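Side-chain contacts in uncharacterized protein conserved in bacteria (Streptococcus suis, PDB 4FZ4), which is a surface antigen fragment that probably binds host glycosaminoglycans and so mediates attachment of the bacterium to host cells: residues D31-D34 with Y35-Q38; I48-D51 with N52-A56; V82-Y85 with I86-A90; P97-N100 with T101-E104. One frame throughout, in Å; residues are numbered along the deposited sequence.

In the fold
All four contacts are local, each running from one residue group straight into the next, so none encloses a long loop and none nests with or crosses another. Contact 1 turns the chain from the loop after helix 3-23 into helix 36-55, and contact 2 lies near the far end of that helix, its centre about 25 Å from the centre of contact 1. Contact 3 sits inside helix 66-95. It meets contact 1 where Tyr35 and Gln38 rest on Ala90 and Ile86, and contact 4 where Val89 packs on Ile102. Contact 4 starts helix 100-110, its centre about 37 Å from that of contact 2, on the opposite side of the chain's centre.

Contact 1 (D31-D34 with Y35-Q38); sequences DAQD and YSYQ
Ser36 OG donates to Gln33 O over 2.7 Å, reaching the carbonyl oxygen 26° out of its plane. The hydroxyl lies between its own backbone N and carbonyl carbon (chi1 51°), which folds it back over the turn it has just left. The same Gln33 O also receives Ser36 N, but weakly, at 3.3 Å, so one residue offers both a side-chain and a main-chain donor to a single acceptor. One residue earlier, Tyr35 N bonds to Ala32 O at 3.2 Å. The two main-chain bonds each span three residues, and together they describe overlapping turns that lead into helix 36-55, with Tyr35 at its N-cap. A water then accepts from Gln38 N and donates to Asp34 O at 3.0 Å, joining two backbone groups four residues apart.

Outside this polar frame lies the ring of Tyr35. The CB of Asp34 stands almost on the ring normal, 3.9 Å from the centroid, in a CH-pi contact that uses the methylene and leaves the carboxylate to turn elsewhere; its OD1 makes a long, weak ion pair with Arg93. Ala32 CB comes obliquely to Tyr35 CD2 at 3.9 Å. Tyr29 also meets this tyrosine.

The chemistry implies a division of labour at the helix start: the serine hydroxyl and the water satisfy backbone groups there, while the buried ring of Tyr35 packs against Ala90 and Arg93, joining the turn to helix 66-95.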
# COMPACT_ATOMS: atom_id res chain seq x y z
N ASP A 31 -6.95 -15.99 -1.76
CA ASP A 31 -6.56 -16.48 -3.08
C ASP A 31 -7.59 -16.25 -4.18
O ASP A 31 -7.46 -16.81 -5.27
CB ASP A 31 -6.23 -17.98 -3.01
CG ASP A 31 -5.02 -18.28 -2.15
OD1 ASP A 31 -3.95 -17.68 -2.39
OD2 ASP A 31 -5.14 -19.12 -1.23
N ALA A 32 -8.62 -15.46 -3.92
CA ALA A 32 -9.62 -15.20 -4.96
C ALA A 32 -8.90 -14.68 -6.20
O ALA A 32 -7.88 -13.99 -6.10
CB ALA A 32 -10.63 -14.18 -4.47
N GLN A 33 -9.43 -15.03 -7.37
CA GLN A 33 -8.83 -14.62 -8.63
C GLN A 33 -8.83 -13.10 -8.80
O GLN A 33 -7.97 -12.55 -9.48
CB GLN A 33 -9.57 -15.28 -9.81
CG GLN A 33 -9.01 -14.97 -11.19
CD GLN A 33 -9.68 -13.78 -11.85
OE1 GLN A 33 -9.16 -13.21 -12.82
NE2 GLN A 33 -10.85 -13.40 -11.35
N ASP A 34 -9.77 -12.43 -8.15
CA ASP A 34 -9.87 -10.97 -8.24
C ASP A 34 -8.63 -10.24 -7.71
O ASP A 34 -8.32 -9.13 -8.15
CB ASP A 34 -11.10 -10.47 -7.48
CG ASP A 34 -12.38 -11.14 -7.94
OD1 ASP A 34 -13.46 -10.68 -7.51
OD2 ASP A 34 -12.30 -12.12 -8.71
N TYR A 35 -7.93 -10.88 -6.78
CA TYR A 35 -6.75 -10.28 -6.15
C TYR A 35 -5.45 -11.02 -6.42
O TYR A 35 -4.41 -10.68 -5.86
CB TYR A 35 -7.00 -10.23 -4.65
CG TYR A 35 -8.39 -9.79 -4.30
CD1 TYR A 35 -8.84 -8.51 -4.64
CD2 TYR A 35 -9.28 -10.64 -3.65
CE1 TYR A 35 -10.13 -8.09 -4.34
CE2 TYR A 35 -10.59 -10.24 -3.34
CZ TYR A 35 -11.00 -8.95 -3.70
OH TYR A 35 -12.27 -8.52 -3.41
N SER A 36 -5.52 -12.02 -7.30
CA SER A 36 -4.35 -12.82 -7.65
C SER A 36 -3.19 -11.97 -8.11
O SER A 36 -2.03 -12.27 -7.80
CB SER A 36 -4.74 -13.82 -8.74
OG SER A 36 -5.40 -13.17 -9.81
N TYR A 37 -3.48 -10.91 -8.86
CA TYR A 37 -2.43 -10.03 -9.35
C TYR A 37 -1.82 -9.18 -8.22
O TYR A 37 -0.60 -9.10 -8.08
CB TYR A 37 -2.97 -9.14 -10.47
CG TYR A 37 -1.91 -8.24 -11.07
CD1 TYR A 37 -1.59 -7.02 -10.50
CD2 TYR A 37 -1.20 -8.64 -12.20
CE1 TYR A 37 -0.60 -6.20 -11.03
CE2 TYR A 37 -0.20 -7.83 -12.74
CZ TYR A 37 0.09 -6.61 -12.15
OH TYR A 37 1.04 -5.79 -12.70
N GLN A 38 -2.67 -8.54 -7.42
CA GLN A 38 -2.18 -7.72 -6.30
C GLN A 38 -1.42 -8.60 -5.30
O GLN A 38 -0.41 -8.18 -4.74
CB GLN A 38 -3.35 -7.04 -5.58
CG GLN A 38 -3.00 -6.43 -4.21
CD GLN A 38 -2.01 -5.28 -4.30
OE1 GLN A 38 -1.50 -4.80 -3.27
NE2 GLN A 38 -1.72 -4.83 -5.51
O HOH W 1 -5.56 -7.94 -8.63

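Contact 2 (I48-D51 with N52-A56)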
# COMPACT_ATOMS: atom_id res chain seq x y z
N ILE A 48 11.06 -7.38 -1.79
CA ILE A 48 11.98 -6.31 -2.17
C ILE A 48 12.14 -5.26 -1.08
O ILE A 48 13.25 -4.78 -0.83
CB ILE A 48 11.49 -5.63 -3.46
CG1 ILE A 48 11.45 -6.66 -4.60
CG2 ILE A 48 12.40 -4.45 -3.80
CD1 ILE A 48 10.97 -6.11 -5.92
N GLY A 49 11.04 -4.89 -0.44
CA GLY A 49 11.08 -3.90 0.62
C GLY A 49 11.83 -4.35 1.86
O GLY A 49 12.60 -3.59 2.43
N LYS A 50 11.59 -5.59 2.29
CA LYS A 50 12.28 -6.14 3.46
C LYS A 50 13.79 -6.10 3.19
O LYS A 50 14.56 -5.63 4.03
CB LYS A 50 11.80 -7.58 3.72
CG LYS A 50 12.53 -8.33 4.85
CD LYS A 50 12.30 -7.70 6.22
CE LYS A 50 12.81 -8.59 7.35
NZ LYS A 50 14.28 -8.89 7.28
N ASP A 51 14.21 -6.58 2.03
CA ASP A 51 15.63 -6.57 1.68
C ASP A 51 16.20 -5.16 1.79
O ASP A 51 17.23 -4.95 2.44
CB ASP A 51 15.83 -7.11 0.27
CG ASP A 51 15.34 -8.53 0.11
OD1 ASP A 51 15.45 -9.08 -1.00
OD2 ASP A 51 14.84 -9.10 1.10
N ASN A 52 15.53 -4.20 1.17
CA ASN A 52 15.98 -2.81 1.20
C ASN A 52 16.12 -2.24 2.60
O ASN A 52 17.03 -1.45 2.85
CB ASN A 52 15.04 -1.90 0.41
CG ASN A 52 15.47 -1.75 -1.02
OD1 ASN A 52 16.54 -1.21 -1.30
ND2 ASN A 52 14.64 -2.22 -1.94
N MET A 53 15.23 -2.61 3.51
CA MET A 53 15.36 -2.08 4.86
C MET A 53 16.39 -2.82 5.69
O MET A 53 16.96 -2.25 6.63
CB MET A 53 14.00 -1.99 5.58
CG MET A 53 13.09 -3.20 5.49
SD MET A 53 11.33 -2.69 5.65
CE MET A 53 11.23 -2.26 7.36
N ASP A 54 16.67 -4.07 5.35
CA ASP A 54 17.70 -4.82 6.08
C ASP A 54 19.01 -4.13 5.72
O ASP A 54 19.87 -3.91 6.58
CB ASP A 54 17.75 -6.28 5.63
CG ASP A 54 16.56 -7.09 6.12
OD1 ASP A 54 15.83 -6.62 7.02
OD2 ASP A 54 16.37 -8.22 5.60
N TYR A 55 19.14 -3.80 4.44
CA TYR A 55 20.32 -3.13 3.89
C TYR A 55 20.47 -1.74 4.48
O TYR A 55 21.58 -1.32 4.81
CB TYR A 55 20.20 -3.01 2.37
CG TYR A 55 21.46 -2.51 1.69
CD1 TYR A 55 22.35 -3.40 1.08
CD2 TYR A 55 21.79 -1.16 1.69
CE1 TYR A 55 23.52 -2.95 0.47
CE2 TYR A 55 22.95 -0.70 1.09
CZ TYR A 55 23.81 -1.60 0.48
OH TYR A 55 24.97 -1.15 -0.12
N ALA A 56 19.36 -1.02 4.61
CA ALA A 56 19.40 0.34 5.15
C ALA A 56 19.88 0.34 6.59
O ALA A 56 20.15 1.40 7.17
CB ALA A 56 18.01 0.98 5.05
O HOH W 2 16.14 -10.35 3.29
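From Ile48 to Tyr55 the main chain keeps regular alpha-helical bonding, with Asn52 N to Ile48 O at 3.1 Å, Met53 N to Gly49 O at 3.0 Å and Tyr55 N to Asp51 O at 3.0 Å. On one flank, Lys50 reaches forward one turn to Asp54. Its CG leaves anti to the backbone N (chi1 175°), and bends at chi2 and chi4 curl the chain until NZ sits 2.8 Å from both OD1 and OD2 of Asp54. Each oxygen presents its syn lone pair, so the ammonium straddles the carboxylate in a bidentate salt bridge. A water donates to Asp54 OD2 and to Asp51 OD2, the latter at 2.8 Å; these two carboxylate oxygens are 4.8 Å apart, and the water and Lys50 would be expected to ease their mutual repulsion.

Asn52 turns its amide back along the helix: ND2 makes a weak, bent bond to Ile48 O, lies 3.7 Å from Ile48 CG2, and also reaches Asp72 weakly. Met53 CG occupies the place between its own N and carbonyl carbon, which brings CG to 3.1 Å from Gly49 O, with Lys50 O almost as near. The Met53 side chain also packs on Val13 and Leu16 of helix 3-23 and on Phe76 of helix 66-95.

An i to i+4 lysine-aspartate bridge on the outer flank, with a methionine directed between neighbouring helices, is consistent with an amphipathic helix in this all-helical fold.

Contact 3 (V82-Y85 with I86-A90); sequences VENY and IRQVA
Tyr85, Ile86 and Glu83 send their side chains to three different flanks of helix 66-95, and each meets a side chain three or four residues away, Ile86 backward to Val82, the others forward. Glu83 is gripped by Arg87: both NE, at 2.6 Å, and NH2, at 2.9 Å, converge on Glu83 OE2. The oxygen lies in the guanidinium plane at its edge, yet the carboxylate is turned 90° against it, so NE approaches from above the carboxylate while NH2 uses the anti lone pair. A bend at chi2 (66°) swings the acid toward the arginine. The partners' remaining ends are held too, Glu83 OE1 by Tyr29 OH and Arg87 NH1 by Val26 O.

Ile86 lies alongside Val82, its CD1 3.9 Å from Val82 CG1, and next to Gln38 of helix 36-55. Tyr85 offers its ring edge to Gln88 NE2, 4.1 Å from CD1, and its hydroxyl bonds to Ser135 of helix 123-152. That same NE2 donates to Asn84 OD1 over 2.5 Å, unusually short and no measure of strength, with the amide planes 71° apart.

The amides thus pair on a partly exposed flank, while two N-H donors and Tyr29 probably offset desolvation of buried Glu83.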
# COMPACT_ATOMS: atom_id res chain seq x y z
N VAL A 82 -1.34 0.67 -0.56
CA VAL A 82 -2.16 0.00 -1.57
C VAL A 82 -2.62 -1.38 -1.09
O VAL A 82 -3.80 -1.69 -1.15
CB VAL A 82 -1.40 -0.10 -2.92
CG1 VAL A 82 -2.20 -0.93 -3.93
CG2 VAL A 82 -1.20 1.30 -3.49
N GLU A 83 -1.68 -2.19 -0.62
CA GLU A 83 -2.01 -3.52 -0.12
C GLU A 83 -3.04 -3.36 0.99
O GLU A 83 -3.96 -4.17 1.14
CB GLU A 83 -0.74 -4.18 0.43
CG GLU A 83 -0.99 -5.39 1.31
CD GLU A 83 -1.58 -6.57 0.56
OE1 GLU A 83 -1.91 -6.43 -0.64
OE2 GLU A 83 -1.72 -7.65 1.18
N ASN A 84 -2.90 -2.30 1.77
CA ASN A 84 -3.80 -2.02 2.88
C ASN A 84 -5.20 -1.66 2.35
O ASN A 84 -6.20 -2.25 2.76
CB ASN A 84 -3.23 -0.87 3.72
CG ASN A 84 -3.92 -0.73 5.06
OD1 ASN A 84 -5.14 -0.82 5.15
ND2 ASN A 84 -3.14 -0.50 6.11
N TYR A 85 -5.27 -0.67 1.47
CA TYR A 85 -6.54 -0.28 0.87
C TYR A 85 -7.25 -1.48 0.26
O TYR A 85 -8.44 -1.68 0.48
CB TYR A 85 -6.31 0.75 -0.24
CG TYR A 85 -5.87 2.11 0.25
CD1 TYR A 85 -5.98 2.45 1.60
CD2 TYR A 85 -5.41 3.08 -0.65
CE1 TYR A 85 -5.66 3.71 2.05
CE2 TYR A 85 -5.08 4.36 -0.20
CZ TYR A 85 -5.21 4.67 1.15
OH TYR A 85 -4.95 5.94 1.61
N ILE A 86 -6.52 -2.28 -0.50
CA ILE A 86 -7.13 -3.43 -1.14
C ILE A 86 -7.62 -4.48 -0.13
O ILE A 86 -8.70 -5.06 -0.31
CB ILE A 86 -6.19 -4.06 -2.19
CG1 ILE A 86 -5.97 -3.04 -3.32
CG2 ILE A 86 -6.84 -5.31 -2.81
CD1 ILE A 86 -5.04 -3.52 -4.41
N ARG A 87 -6.86 -4.71 0.94
CA ARG A 87 -7.30 -5.66 1.95
C ARG A 87 -8.60 -5.17 2.55
O ARG A 87 -9.48 -5.98 2.85
CB ARG A 87 -6.26 -5.82 3.07
CG ARG A 87 -5.16 -6.81 2.74
CD ARG A 87 -4.28 -7.11 3.95
NE ARG A 87 -2.95 -7.54 3.52
CZ ARG A 87 -1.99 -7.94 4.34
NH1 ARG A 87 -2.20 -7.98 5.65
NH2 ARG A 87 -0.80 -8.29 3.85
N GLN A 88 -8.74 -3.86 2.71
CA GLN A 88 -9.96 -3.28 3.28
C GLN A 88 -11.17 -3.44 2.37
O GLN A 88 -12.24 -3.86 2.81
CB GLN A 88 -9.76 -1.80 3.62
CG GLN A 88 -8.83 -1.54 4.82
CD GLN A 88 -8.58 -0.05 5.04
OE1 GLN A 88 -9.51 0.72 5.30
NE2 GLN A 88 -7.33 0.37 4.91
N VAL A 89 -11.01 -3.12 1.09
CA VAL A 89 -12.11 -3.24 0.13
C VAL A 89 -12.52 -4.71 0.00
O VAL A 89 -13.71 -5.01 -0.05
CB VAL A 89 -11.70 -2.72 -1.24
CG1 VAL A 89 -12.86 -2.86 -2.21
CG2 VAL A 89 -11.25 -1.28 -1.13
N ALA A 90 -11.55 -5.61 -0.05
CA ALA A 90 -11.86 -7.03 -0.16
C ALA A 90 -12.83 -7.38 0.96
O ALA A 90 -13.86 -8.01 0.74
CB ALA A 90 -10.61 -7.86 -0.01

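Contact 4 (P97-N100 with T101-E104)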
# COMPACT_ATOMS: atom_id res chain seq x y z
N PRO A 97 -21.70 -7.33 -0.48
CA PRO A 97 -21.62 -7.89 -1.83
C PRO A 97 -22.61 -7.28 -2.81
O PRO A 97 -23.77 -7.03 -2.47
CB PRO A 97 -21.87 -9.37 -1.60
CG PRO A 97 -22.84 -9.35 -0.45
CD PRO A 97 -22.19 -8.34 0.47
N GLY A 98 -22.15 -7.05 -4.04
CA GLY A 98 -23.02 -6.49 -5.04
C GLY A 98 -23.04 -4.97 -5.09
O GLY A 98 -22.90 -4.40 -6.17
N ASP A 99 -23.21 -4.33 -3.94
CA ASP A 99 -23.25 -2.87 -3.88
C ASP A 99 -22.40 -2.29 -5.00
O ASP A 99 -21.19 -2.48 -5.01
CB ASP A 99 -22.74 -2.34 -2.55
CG ASP A 99 -22.77 -0.82 -2.48
OD1 ASP A 99 -23.85 -0.24 -2.28
OD2 ASP A 99 -21.70 -0.20 -2.66
N ASN A 100 -23.04 -1.60 -5.93
CA ASN A 100 -22.36 -1.02 -7.07
C ASN A 100 -21.23 -0.06 -6.73
O ASN A 100 -20.09 -0.27 -7.15
CB ASN A 100 -23.37 -0.35 -7.99
CG ASN A 100 -24.16 -1.35 -8.82
OD1 ASN A 100 -25.09 -0.99 -9.54
ND2 ASN A 100 -23.79 -2.62 -8.72
N THR A 101 -21.55 0.99 -5.99
CA THR A 101 -20.55 1.99 -5.62
C THR A 101 -19.19 1.39 -5.23
O THR A 101 -18.16 1.78 -5.78
CB THR A 101 -21.08 2.86 -4.49
OG1 THR A 101 -22.41 3.29 -4.81
CG2 THR A 101 -20.18 4.09 -4.29
N ILE A 102 -19.19 0.43 -4.31
CA ILE A 102 -17.94 -0.20 -3.88
C ILE A 102 -17.22 -0.89 -5.04
O ILE A 102 -16.01 -0.73 -5.23
CB ILE A 102 -18.18 -1.24 -2.77
CG1 ILE A 102 -18.89 -0.59 -1.57
CG2 ILE A 102 -16.85 -1.84 -2.32
CD1 ILE A 102 -19.20 -1.56 -0.43
N GLU A 103 -17.98 -1.67 -5.81
CA GLU A 103 -17.42 -2.40 -6.94
C GLU A 103 -16.87 -1.43 -7.99
O GLU A 103 -15.81 -1.66 -8.56
CB GLU A 103 -18.49 -3.28 -7.59
CG GLU A 103 -19.40 -4.02 -6.62
CD GLU A 103 -18.65 -4.88 -5.61
OE1 GLU A 103 -17.74 -5.63 -6.03
OE2 GLU A 103 -18.98 -4.81 -4.40
N GLU A 104 -17.60 -0.34 -8.21
CA GLU A 104 -17.21 0.67 -9.20
C GLU A 104 -15.98 1.48 -8.81
O GLU A 104 -15.08 1.68 -9.65
CB GLU A 104 -18.38 1.62 -9.45
CG GLU A 104 -19.64 0.94 -9.97
CD GLU A 104 -20.88 1.80 -9.80
OE1 GLU A 104 -21.96 1.37 -10.26
OE2 GLU A 104 -20.77 2.89 -9.21
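Asp99 OD2 accepts the backbone N of Ile102 at 3.1 Å in a nearly straight bond (165°), meeting it close to the line of its own C-O bond. This is an N-cap: Asp99 directly precedes helix 100-110, and its CG, anti to the backbone N, brings the carboxylate round to an amide of the first turn. The Ile102 side chain runs at about a right angle to the aspartate and lays CG1 against the same oxygen. Further into the turn, Glu104 N bonds to Asn100 O at 2.7 Å, while Glu104 OE1 folds back to 3.2 Å from Asn100 CB.

Behind this first shell, the approach to the cap is shaped by Gly98. Its positive phi (89°), with a weak 3.1 Å bond from Asp99 N to Pro97 O, makes a gamma turn, and Asn100 ND2 adds a weak bond to Gly98 O. Outer charges complete the setting: Asp99 OD1 forms a salt bridge with Arg144 of helix 123-152, and Glu103 OE1 one with Arg93 of helix 66-95. Ile102 itself rests on Val89 and Arg93.

One carboxylate therefore serves two ends, OD2 the helix start and OD1 an arginine. The Ile102 N-H, the start of the helix and Arg144 would together be expected to favour the charged form of Asp99.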